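Local coordinates for heat-shock protein cognate (HSC) co-chaperone sgt12 (Aspergillus fumigatus, PDB 3SZ7), which acts as an HSC co-chaperone that binds tail-anchored proteins destined for the endoplasmic reticulum and directs them to the GET pathway through get4 and get5, at residues A[43-48]-A[72-77]. Residues are numbered along the deposited sequence; the frame is centred on the assembly and turned at random.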
ATOM      1  N   ALA A  43      -8.813  -6.440 -14.932  1.00 19.47           N
ATOM      2  CA  ALA A  43      -9.114  -6.472 -13.503  1.00 20.93           C
ATOM      3  C   ALA A  43      -8.640  -7.732 -12.768  1.00 23.94           C
ATOM      4  O   ALA A  43      -9.186  -8.089 -11.728  1.00 21.42           O
ATOM      5  CB  ALA A  43     -10.611  -6.240 -13.267  1.00 24.62           C
ATOM      6  N   ASN A  44      -7.626  -8.408 -13.298  1.00 17.09           N
ATOM      7  CA  ASN A  44      -7.046  -9.525 -12.571  1.00 17.96           C
ATOM      8  C   ASN A  44      -6.335  -9.017 -11.317  1.00 19.96           C
ATOM      9  O   ASN A  44      -5.476  -8.148 -11.409  1.00 19.20           O
ATOM     10  CB  ASN A  44      -6.073 -10.308 -13.444  1.00 17.54           C
ATOM     11  CG  ASN A  44      -5.463 -11.479 -12.709  1.00 23.67           C
ATOM     12  OD1 ASN A  44      -4.432 -11.343 -12.054  1.00 23.90           O
ATOM     13  ND2 ASN A  44      -6.108 -12.636 -12.797  1.00 20.51           N
ATOM     14  N   PRO A  45      -6.702  -9.548 -10.140  1.00 20.41           N
ATOM     15  CA  PRO A  45      -6.158  -9.021  -8.880  1.00 16.17           C
ATOM     16  C   PRO A  45      -4.653  -9.234  -8.726  1.00 17.84           C
ATOM     17  O   PRO A  45      -3.994  -8.404  -8.107  1.00 18.34           O
ATOM     18  CB  PRO A  45      -6.924  -9.798  -7.809  1.00 19.19           C
ATOM     19  CG  PRO A  45      -7.408 -11.035  -8.500  1.00 32.89           C
ATOM     20  CD  PRO A  45      -7.682 -10.625  -9.913  1.00 24.27           C
ATOM     21  N   ILE A  46      -4.116 -10.319  -9.275  1.00 16.39           N
ATOM     22  CA  ILE A  46      -2.675 -10.536  -9.209  1.00 19.63           C
ATOM     23  C   ILE A  46      -1.946  -9.512 -10.063  1.00 22.24           C
ATOM     24  O   ILE A  46      -1.000  -8.876  -9.603  1.00 20.82           O
ATOM     25  CB  ILE A  46      -2.275 -11.959  -9.645  1.00 23.40           C
ATOM     26  CG1 ILE A  46      -2.827 -12.981  -8.651  1.00 28.02           C
ATOM     27  CG2 ILE A  46      -0.763 -12.075  -9.725  1.00 26.02           C
ATOM     28  CD1 ILE A  46      -2.505 -14.415  -9.015  1.00 37.85           C
ATOM     29  N   TYR A  47      -2.395  -9.346 -11.305  1.00 20.16           N
ATOM     30  CA  TYR A  47      -1.782  -8.377 -12.208  1.00 21.58           C
ATOM     31  C   TYR A  47      -1.973  -6.957 -11.686  1.00 19.79           C
ATOM     32  O   TYR A  47      -1.070  -6.124 -11.786  1.00 17.93           O
ATOM     33  CB  TYR A  47      -2.365  -8.487 -13.617  1.00 19.14           C
ATOM     34  CG  TYR A  47      -2.255  -9.853 -14.251  1.00 23.77           C
ATOM     35  CD1 TYR A  47      -1.367 -10.805 -13.763  1.00 25.86           C
ATOM     36  CD2 TYR A  47      -3.040 -10.188 -15.347  1.00 17.61           C
ATOM     37  CE1 TYR A  47      -1.270 -12.061 -14.353  1.00 24.47           C
ATOM     38  CE2 TYR A  47      -2.947 -11.428 -15.939  1.00 15.46           C
ATOM     39  CZ  TYR A  47      -2.066 -12.360 -15.439  1.00 23.59           C
ATOM     40  OH  TYR A  47      -1.984 -13.596 -16.037  1.00 24.37           O
ATOM     41  N   LEU A  48      -3.150  -6.678 -11.132  1.00 14.03           N
ATOM     42  CA  LEU A  48      -3.410  -5.363 -10.546  1.00 14.04           C
ATOM     43  C   LEU A  48      -2.486  -5.058  -9.379  1.00 17.63           C
ATOM     44  O   LEU A  48      -1.949  -3.951  -9.272  1.00 15.30           O
ATOM     45  CB  LEU A  48      -4.864  -5.236 -10.089  1.00 15.60           C
ATOM     46  CG  LEU A  48      -5.903  -5.010 -11.187  1.00 16.70           C
ATOM     47  CD1 LEU A  48      -7.297  -5.102 -10.601  1.00 16.13           C
ATOM     48  CD2 LEU A  48      -5.672  -3.656 -11.838  1.00 17.51           C
ATOM     49  N   THR A  72      -8.889  -5.251  -4.506  1.00 16.92           N
ATOM     50  CA  THR A  72      -9.628  -5.604  -3.297  1.00 16.69           C
ATOM     51  C   THR A  72     -11.128  -5.656  -3.551  1.00 22.50           C
ATOM     52  O   THR A  72     -11.859  -6.334  -2.827  1.00 22.36           O
ATOM     53  CB  THR A  72      -9.361  -4.630  -2.123  1.00 18.22           C
ATOM     54  OG1 THR A  72      -9.820  -3.315  -2.467  1.00 19.39           O
ATOM     55  CG2 THR A  72      -7.881  -4.597  -1.780  1.00 16.96           C
ATOM     56  N   VAL A  73     -11.587  -4.935  -4.570  1.00 20.22           N
ATOM     57  CA  VAL A  73     -13.001  -4.951  -4.922  1.00 21.14           C
ATOM     58  C   VAL A  73     -13.331  -6.252  -5.645  1.00 22.38           C
ATOM     59  O   VAL A  73     -14.353  -6.882  -5.376  1.00 22.92           O
ATOM     60  CB  VAL A  73     -13.387  -3.750  -5.813  1.00 23.21           C
ATOM     61  CG1 VAL A  73     -14.807  -3.907  -6.331  1.00 30.91           C
ATOM     62  CG2 VAL A  73     -13.236  -2.445  -5.041  1.00 23.54           C
ATOM     63  N   VAL A  74     -12.451  -6.647  -6.558  1.00 19.04           N
ATOM     64  CA  VAL A  74     -12.606  -7.891  -7.308  1.00 20.17           C
ATOM     65  C   VAL A  74     -12.428  -9.119  -6.417  1.00 29.66           C
ATOM     66  O   VAL A  74     -13.172 -10.094  -6.525  1.00 26.35           O
ATOM     67  CB  VAL A  74     -11.598  -7.957  -8.474  1.00 26.26           C
ATOM     68  CG1 VAL A  74     -11.559  -9.357  -9.077  1.00 28.96           C
ATOM     69  CG2 VAL A  74     -11.952  -6.913  -9.526  1.00 19.40           C
ATOM     70  N   ASP A  75     -11.443  -9.058  -5.527  1.00 19.18           N
ATOM     71  CA  ASP A  75     -11.122 -10.185  -4.663  1.00 22.28           C
ATOM     72  C   ASP A  75     -10.756  -9.707  -3.258  1.00 23.21           C
ATOM     73  O   ASP A  75      -9.575  -9.594  -2.927  1.00 20.06           O
ATOM     74  CB  ASP A  75      -9.963 -10.986  -5.262  1.00 22.99           C
ATOM     75  CG  ASP A  75      -9.734 -12.304  -4.548  1.00 34.67           C
ATOM     76  OD1 ASP A  75     -10.410 -12.559  -3.528  1.00 32.37           O
ATOM     77  OD2 ASP A  75      -8.871 -13.084  -5.001  1.00 34.13           O
ATOM     78  N   PRO A  76     -11.771  -9.428  -2.427  1.00 18.05           N
ATOM     79  CA  PRO A  76     -11.538  -8.925  -1.068  1.00 16.27           C
ATOM     80  C   PRO A  76     -10.809  -9.936  -0.182  1.00 21.22           C
ATOM     81  O   PRO A  76     -10.389  -9.586   0.922  1.00 24.96           O
ATOM     82  CB  PRO A  76     -12.954  -8.679  -0.535  1.00 20.29           C
ATOM     83  CG  PRO A  76     -13.837  -9.542  -1.366  1.00 22.88           C
ATOM     84  CD  PRO A  76     -13.206  -9.568  -2.728  1.00 23.99           C
ATOM     85  N   LYS A  77     -10.662 -11.168  -0.660  1.00 16.83           N
ATOM     86  CA  LYS A  77      -9.984 -12.214   0.106  1.00 23.98           C
ATOM     87  C   LYS A  77      -8.502 -12.329  -0.249  1.00 27.02           C
ATOM     88  O   LYS A  77      -7.800 -13.202   0.256  1.00 31.42           O
ATOM     89  CB  LYS A  77     -10.659 -13.562  -0.140  1.00 28.09           C
ATOM     90  CG  LYS A  77     -12.142 -13.589   0.181  1.00 42.82           C
ATOM     91  CD  LYS A  77     -12.397 -13.886   1.649  1.00 54.08           C
ATOM     92  CE  LYS A  77     -13.799 -14.449   1.842  1.00 59.20           C
ATOM     93  NZ  LYS A  77     -14.102 -14.746   3.270  1.00 66.79           N
TER
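In the TPR domain, the part of this longer protein that binds HSC family members, helices 45-57 and 61-74 form the antiparallel pair of the predicted second repeat; where the first begins and the second ends, V74 fits against P45 and against A43, in the turn that closes the predicted first repeat, while P45 also reaches D75. The backbones come nearest at P45 and D75, whose CA atoms are 6.6 Å apart, and 163 Å² is buried in all, a small, mostly apolar surface contact.

V74 reaches both the turn, at A43, and the first helical residue, P45. Both its methyls lie against A43 O, CG2 at 3.7 Å and CG1 at 3.8 Å. CG2, turned anti to the carbonyl carbon, also meets A43 CB. CG1 is anti to the backbone N (chi1 168°) and also meets P45 CD at 4.2 Å, with the two side chains at roughly a right angle. P45 CB and P45 CG each lie 4.1 Å from D75 CB, so this acidic residue contributes its methylene rather than its carboxylate.

N44 and D75 each use OD1 for a bond within their own segment. N44 is the N-cap of helix 45-57: its OD1 accepts from Y47 N at 2.9 Å, on a lone pair in the carbonyl plane, and the N-H...O angle of 166° makes the bond nearly straight. D75 leaves helical geometry and forms an Asx turn, its OD1 taking K77 N at 3.2 Å from 40° out of the carboxylate plane.

Around it, P45 and I46 also touch Y78. L48 packs on L70 and A71 of helix 61-74 and on L38 of helix 27-40. T72, pointing away from this contact, touches A81 and W82, so the helix pair is flanked by helices 27-40 and 79-91.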